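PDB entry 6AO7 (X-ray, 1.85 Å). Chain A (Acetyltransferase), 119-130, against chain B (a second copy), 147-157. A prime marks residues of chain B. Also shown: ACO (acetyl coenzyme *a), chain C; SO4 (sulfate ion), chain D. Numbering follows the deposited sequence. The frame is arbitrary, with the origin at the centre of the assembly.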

# COMPACT_ATOMS: atom_id res chain seq x y z
N LEU A 119 3.35 -3.80 -3.17
CA LEU A 119 2.55 -4.09 -1.98
C LEU A 119 1.57 -5.24 -2.22
O LEU A 119 1.33 -6.05 -1.33
N TYR A 120 1.02 -5.33 -3.44
CA TYR A 120 0.22 -6.50 -3.78
C TYR A 120 1.05 -7.78 -3.73
O TYR A 120 0.68 -8.75 -3.06
N LEU A 121 2.18 -7.79 -4.44
CA LEU A 121 2.93 -9.04 -4.64
C LEU A 121 3.38 -9.64 -3.31
O LEU A 121 3.24 -10.84 -3.09
N TYR A 122 3.95 -8.82 -2.43
CA TYR A 122 4.44 -9.37 -1.16
C TYR A 122 3.28 -9.90 -0.31
O TYR A 122 3.40 -10.96 0.31
N GLN A 123 2.14 -9.21 -0.32
CA GLN A 123 1.00 -9.72 0.44
C GLN A 123 0.47 -11.02 -0.15
O GLN A 123 0.05 -11.91 0.60
N LYS A 124 0.47 -11.14 -1.48
CA LYS A 124 0.09 -12.40 -2.12
C LYS A 124 0.89 -13.57 -1.57
O LYS A 124 0.37 -14.69 -1.45
N TYR A 125 2.17 -13.35 -1.24
CA TYR A 125 3.01 -14.43 -0.74
C TYR A 125 3.11 -14.48 0.78
O TYR A 125 3.94 -15.22 1.32
N GLY A 126 2.26 -13.75 1.49
CA GLY A 126 2.08 -13.97 2.91
C GLY A 126 2.57 -12.86 3.81
O GLY A 126 2.44 -12.98 5.03
N PHE A 127 3.11 -11.79 3.25
CA PHE A 127 3.58 -10.67 4.07
C PHE A 127 2.40 -9.80 4.48
O PHE A 127 1.52 -9.51 3.67
N ARG A 128 2.39 -9.39 5.74
CA ARG A 128 1.39 -8.45 6.25
C ARG A 128 2.03 -7.08 6.38
O ARG A 128 3.20 -6.97 6.76
N ILE A 129 1.27 -6.02 6.10
CA ILE A 129 1.80 -4.68 6.32
C ILE A 129 1.86 -4.42 7.82
O ILE A 129 0.87 -4.60 8.54
N THR A 130 3.05 -4.04 8.33
CA THR A 130 3.16 -3.91 9.78
C THR A 130 3.68 -2.57 10.29
O THR A 130 3.37 -2.20 11.43
N GLU B 147 -9.87 -9.01 -1.72
CA GLU B 147 -9.65 -8.16 -2.88
C GLU B 147 -8.42 -8.68 -3.61
O GLU B 147 -7.37 -8.85 -2.98
N ASN B 148 -8.53 -8.90 -4.92
CA ASN B 148 -7.37 -9.30 -5.72
C ASN B 148 -6.76 -10.58 -5.19
O ASN B 148 -5.55 -10.80 -5.33
N GLY B 149 -7.57 -11.42 -4.55
CA GLY B 149 -7.07 -12.65 -3.97
C GLY B 149 -6.28 -12.47 -2.70
O GLY B 149 -5.65 -13.43 -2.25
N ILE B 150 -6.30 -11.27 -2.12
CA ILE B 150 -5.66 -10.96 -0.84
C ILE B 150 -6.76 -10.77 0.19
O ILE B 150 -7.75 -10.08 -0.08
N GLU B 151 -6.59 -11.36 1.36
CA GLU B 151 -7.55 -11.14 2.43
C GLU B 151 -7.36 -9.75 3.02
O GLU B 151 -6.23 -9.32 3.29
N CYS B 152 -8.46 -9.04 3.21
CA CYS B 152 -8.44 -7.68 3.72
C CYS B 152 -8.65 -7.73 5.23
O CYS B 152 -9.78 -7.72 5.72
N THR B 153 -7.55 -7.77 5.98
CA THR B 153 -7.61 -7.89 7.44
C THR B 153 -7.30 -6.59 8.17
O THR B 153 -7.87 -6.33 9.23
N ASP B 154 -6.38 -5.79 7.65
CA ASP B 154 -5.85 -4.64 8.38
C ASP B 154 -6.26 -3.35 7.70
O ASP B 154 -6.49 -3.31 6.49
N MET B 155 -6.36 -2.28 8.48
CA MET B 155 -6.64 -0.97 7.91
C MET B 155 -5.33 -0.20 7.77
O MET B 155 -4.54 -0.14 8.71
N ILE B 156 -5.10 0.36 6.58
CA ILE B 156 -4.01 1.29 6.34
C ILE B 156 -4.55 2.70 6.48
O ILE B 156 -5.47 3.09 5.76
N LEU B 157 -3.99 3.46 7.41
CA LEU B 157 -4.46 4.82 7.67
C LEU B 157 -3.52 5.80 6.99
O LEU B 157 -2.30 5.71 7.15

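Chain B enters the contact through a type I' turn from Glu147′ to Ile150′, closed by Ile150′ N to Glu147′ O at 2.8 Å and Glu147′ N to Ile150′ O at 2.9 Å. Glu147′ itself stays out of reach. Asn148′ (chi1 m) points its CB toward chain A, yet its backbone does the closer work: Asn148′ O lies 3.5 Å from Tyr120 CE1, at the ring edge, and water 1 donates both to this oxygen (3.2 Å) and to Tyr120 OH (3.1 Å). The t rotamer of Tyr120 brings its end nearer to chain B, while its hydroxyl donates to acetyl coenzyme A (OH to O9A, 2.6 Å). Lys124, all t, starts sideways and its end leads out of the contact, where NZ donates to O9A of acetyl coenzyme A at 2.5 Å. Gly149′ has positive phi, which favours glycine.

Ile150′ is the apolar plug, with the largest covered area of either stretch. Pointing toward the helix in an m,m rotamer, it sets CD1 3.5 Å from Lys124 CA, CG1 4.0 Å from Tyr120 CD1 and CG2 4.0 Å from Gln123 OE1. Gln123 NE2 meanwhile donates to Leu119 O at 3.1 Å.

Glu151′ and Cys152′ make no contact, and the chain returns with Thr153′ (p), whose OG1 sits over one face of the Arg128 guanidinium. Asp154′ (m) is the polar anchor. Arg128, m through chi3, curls its end inward to make a two-pronged salt bridge, Arg128 NE to Asp154′ OD1 at 3.0 Å and Arg128 NH2 to Asp154′ OD2 at 2.7 Å. Arg128 NH1 donates to sulfate O3 at 3.1 Å. Water 3 links Asp154′ OD1 (3.0 Å) to Ile129 O (2.7 Å), and water 2 accepts from Ile129 N (2.8 Å).

Met155′ is out of reach; Ile156′ (m,t) closes the contact, its CD1 3.5 Å from CD1 of Ile129, also m,t. The rule is a charged pair flanked by isoleucine contacts, with waters linking backbone atoms to polar side chains.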

# COMPACT_ATOMS: atom_id res chain seq x y z
CB LEU A 119 1.81 -2.84 -1.51
CG LEU A 119 2.68 -1.71 -0.96
CD1 LEU A 119 1.80 -0.52 -0.67
CD2 LEU A 119 3.40 -2.18 0.28
CB TYR A 120 -0.39 -6.36 -5.18
CG TYR A 120 -0.80 -7.72 -5.75
CD1 TYR A 120 -2.01 -8.31 -5.40
CD2 TYR A 120 0.05 -8.41 -6.61
CE1 TYR A 120 -2.37 -9.56 -5.90
CE2 TYR A 120 -0.30 -9.66 -7.11
CZ TYR A 120 -1.50 -10.23 -6.75
OH TYR A 120 -1.82 -11.46 -7.27
CB LEU A 121 4.14 -8.79 -5.55
CG LEU A 121 5.08 -9.99 -5.78
CD1 LEU A 121 4.34 -11.11 -6.49
CD2 LEU A 121 6.28 -9.57 -6.62
CB TYR A 122 5.27 -8.31 -0.40
CG TYR A 122 6.41 -7.72 -1.24
CD1 TYR A 122 6.74 -6.36 -1.14
CD2 TYR A 122 7.13 -8.50 -2.11
CE1 TYR A 122 7.74 -5.81 -1.91
CE2 TYR A 122 8.17 -7.95 -2.88
CZ TYR A 122 8.47 -6.60 -2.77
OH TYR A 122 9.47 -6.03 -3.55
CB GLN A 123 -0.11 -8.67 0.49
CG GLN A 123 0.30 -7.46 1.29
CD GLN A 123 -0.88 -6.54 1.45
OE1 GLN A 123 -1.76 -6.79 2.26
NE2 GLN A 123 -0.91 -5.47 0.66
CB LYS A 124 0.29 -12.29 -3.64
CG LYS A 124 -0.03 -13.57 -4.41
CD LYS A 124 0.59 -13.55 -5.81
CE LYS A 124 0.41 -14.88 -6.52
NZ LYS A 124 0.95 -14.84 -7.91
CB TYR A 125 4.40 -14.34 -1.38
CG TYR A 125 4.37 -14.85 -2.81
CD1 TYR A 125 4.51 -16.21 -3.08
CD2 TYR A 125 4.17 -14.00 -3.88
CE1 TYR A 125 4.48 -16.70 -4.38
CE2 TYR A 125 4.14 -14.48 -5.19
CZ TYR A 125 4.29 -15.83 -5.43
OH TYR A 125 4.25 -16.32 -6.72
CB PHE A 127 4.59 -9.84 3.30
CG PHE A 127 5.91 -10.49 3.12
CD1 PHE A 127 6.16 -11.35 2.04
CD2 PHE A 127 6.93 -10.23 4.02
CE1 PHE A 127 7.40 -11.94 1.88
CE2 PHE A 127 8.17 -10.82 3.86
CZ PHE A 127 8.41 -11.68 2.79
CB ARG A 128 0.86 -8.90 7.62
CG ARG A 128 0.18 -10.26 7.63
CD ARG A 128 -1.31 -10.18 7.33
NE ARG A 128 -2.07 -9.43 8.33
CZ ARG A 128 -2.60 -9.97 9.43
NH1 ARG A 128 -2.45 -11.26 9.68
NH2 ARG A 128 -3.29 -9.20 10.28
CB ILE A 129 0.95 -3.64 5.59
CG1 ILE A 129 0.95 -3.92 4.08
CG2 ILE A 129 1.46 -2.25 5.90
CD1 ILE A 129 0.11 -2.94 3.31
CB THR A 130 4.03 -5.02 10.37
OG1 THR A 130 5.32 -5.05 9.73
CG2 THR A 130 3.33 -6.38 10.25
CB GLU B 147 -9.39 -6.71 -2.46
CG GLU B 147 -10.57 -5.78 -2.38
CD GLU B 147 -10.11 -4.36 -2.04
OE1 GLU B 147 -9.21 -4.23 -1.19
OE2 GLU B 147 -10.63 -3.39 -2.63
CB ASN B 148 -6.31 -8.20 -5.74
CG ASN B 148 -6.73 -7.00 -6.54
OD1 ASN B 148 -7.27 -7.13 -7.63
ND2 ASN B 148 -6.49 -5.81 -5.99
CB ILE B 150 -4.81 -9.67 -0.93
CG1 ILE B 150 -3.83 -9.74 -2.08
CG2 ILE B 150 -4.08 -9.43 0.39
CD1 ILE B 150 -3.08 -11.01 -2.12
CB GLU B 151 -7.42 -12.21 3.51
CG GLU B 151 -8.58 -12.28 4.44
CD GLU B 151 -8.44 -13.38 5.49
OE1 GLU B 151 -7.35 -14.01 5.56
OE2 GLU B 151 -9.41 -13.60 6.24
CB CYS B 152 -9.52 -6.86 3.02
SG CYS B 152 -9.60 -5.16 3.56
CB THR B 153 -6.61 -8.95 7.93
OG1 THR B 153 -5.32 -8.65 7.40
CG2 THR B 153 -7.01 -10.34 7.50
CB ASP B 154 -4.32 -4.71 8.48
CG ASP B 154 -3.81 -6.09 8.87
OD1 ASP B 154 -2.80 -6.55 8.28
OD2 ASP B 154 -4.40 -6.74 9.76
CB MET B 155 -7.62 -0.17 8.76
CG MET B 155 -7.61 1.28 8.37
SD MET B 155 -8.90 2.21 9.20
CE MET B 155 -10.31 1.65 8.23
CB ILE B 156 -3.39 1.08 4.95
CG1 ILE B 156 -2.97 -0.37 4.79
CG2 ILE B 156 -2.23 2.05 4.75
CD1 ILE B 156 -2.56 -0.68 3.37
CB LEU B 157 -4.51 5.08 9.18
CG LEU B 157 -5.58 6.00 9.76
CD1 LEU B 157 -6.97 5.40 9.61
CD2 LEU B 157 -5.30 6.31 11.22
N1A ACO C . -0.78 -3.55 -9.24
C2A ACO C . -0.38 -4.59 -8.52
N3A ACO C . 0.13 -5.75 -8.93
C4A ACO C . 0.19 -5.80 -10.27
C5A ACO C . -0.21 -4.81 -11.15
C6A ACO C . -0.71 -3.62 -10.59
N6A ACO C . -1.14 -2.58 -11.31
N7A ACO C . -0.06 -5.24 -12.46
C8A ACO C . 0.43 -6.45 -12.34
N9A ACO C . 0.61 -6.85 -11.04
C1B ACO C . 1.08 -8.15 -10.56
C2B ACO C . 1.23 -9.25 -11.60
O2B ACO C . -0.02 -9.80 -12.00
C3B ACO C . 2.02 -10.26 -10.76
O3B ACO C . 1.17 -10.94 -9.82
P3B ACO C . 0.44 -12.36 -10.05
O7A ACO C . -0.62 -12.10 -11.14
O8A ACO C . 1.56 -13.36 -10.43
O9A ACO C . -0.18 -12.75 -8.74
C4B ACO C . 2.89 -9.37 -9.86
O4B ACO C . 2.37 -8.03 -10.00
C5B ACO C . 4.37 -9.45 -10.16
O5B ACO C . 4.68 -10.85 -10.06
P1A ACO C . 6.08 -11.50 -10.67
O1A ACO C . 6.07 -11.71 -12.14
O2A ACO C . 6.28 -12.80 -9.91
O3A ACO C . 7.13 -10.38 -10.26
P2A ACO C . 8.57 -9.99 -10.85
O4A ACO C . 9.05 -11.21 -11.54
O5A ACO C . 8.39 -8.82 -11.79
O6A ACO C . 9.46 -9.52 -9.62
CBP ACO C . 10.18 -7.42 -8.64
CCP ACO C . 9.04 -8.42 -8.80
CDP ACO C . 11.34 -8.12 -7.91
CEP ACO C . 9.67 -6.24 -7.79
CAP ACO C . 10.67 -6.96 -10.03
OAP ACO C . 9.60 -6.40 -10.78
C9P ACO C . 11.87 -6.02 -10.02
O9P ACO C . 13.01 -6.48 -9.94
N8P ACO C . 11.62 -4.72 -10.03
C7P ACO C . 12.67 -3.72 -9.92
C6P ACO C . 13.45 -3.84 -8.62
C5P ACO C . 12.56 -3.68 -7.40
O5P ACO C . 11.69 -2.82 -7.36
N4P ACO C . 12.80 -4.52 -6.39
C3P ACO C . 12.08 -4.47 -5.12
C2P ACO C . 12.44 -3.25 -4.30
S1P ACO C . 12.15 -3.37 -2.50
C ACO C . 13.56 -4.33 -2.03
O ACO C . 14.35 -4.76 -2.82
CH3 ACO C . 13.63 -4.59 -0.55
S SO4 D . -3.37 -12.85 13.44
O1 SO4 D . -2.24 -13.74 13.69
O2 SO4 D . -4.37 -13.54 12.63
O3 SO4 D . -2.91 -11.66 12.73
O4 SO4 D . -3.96 -12.45 14.72
O HOH W 1 -3.21 -12.99 -4.99
O HOH W 2 -1.43 -6.47 5.66
O HOH W 3 -0.49 -6.27 10.16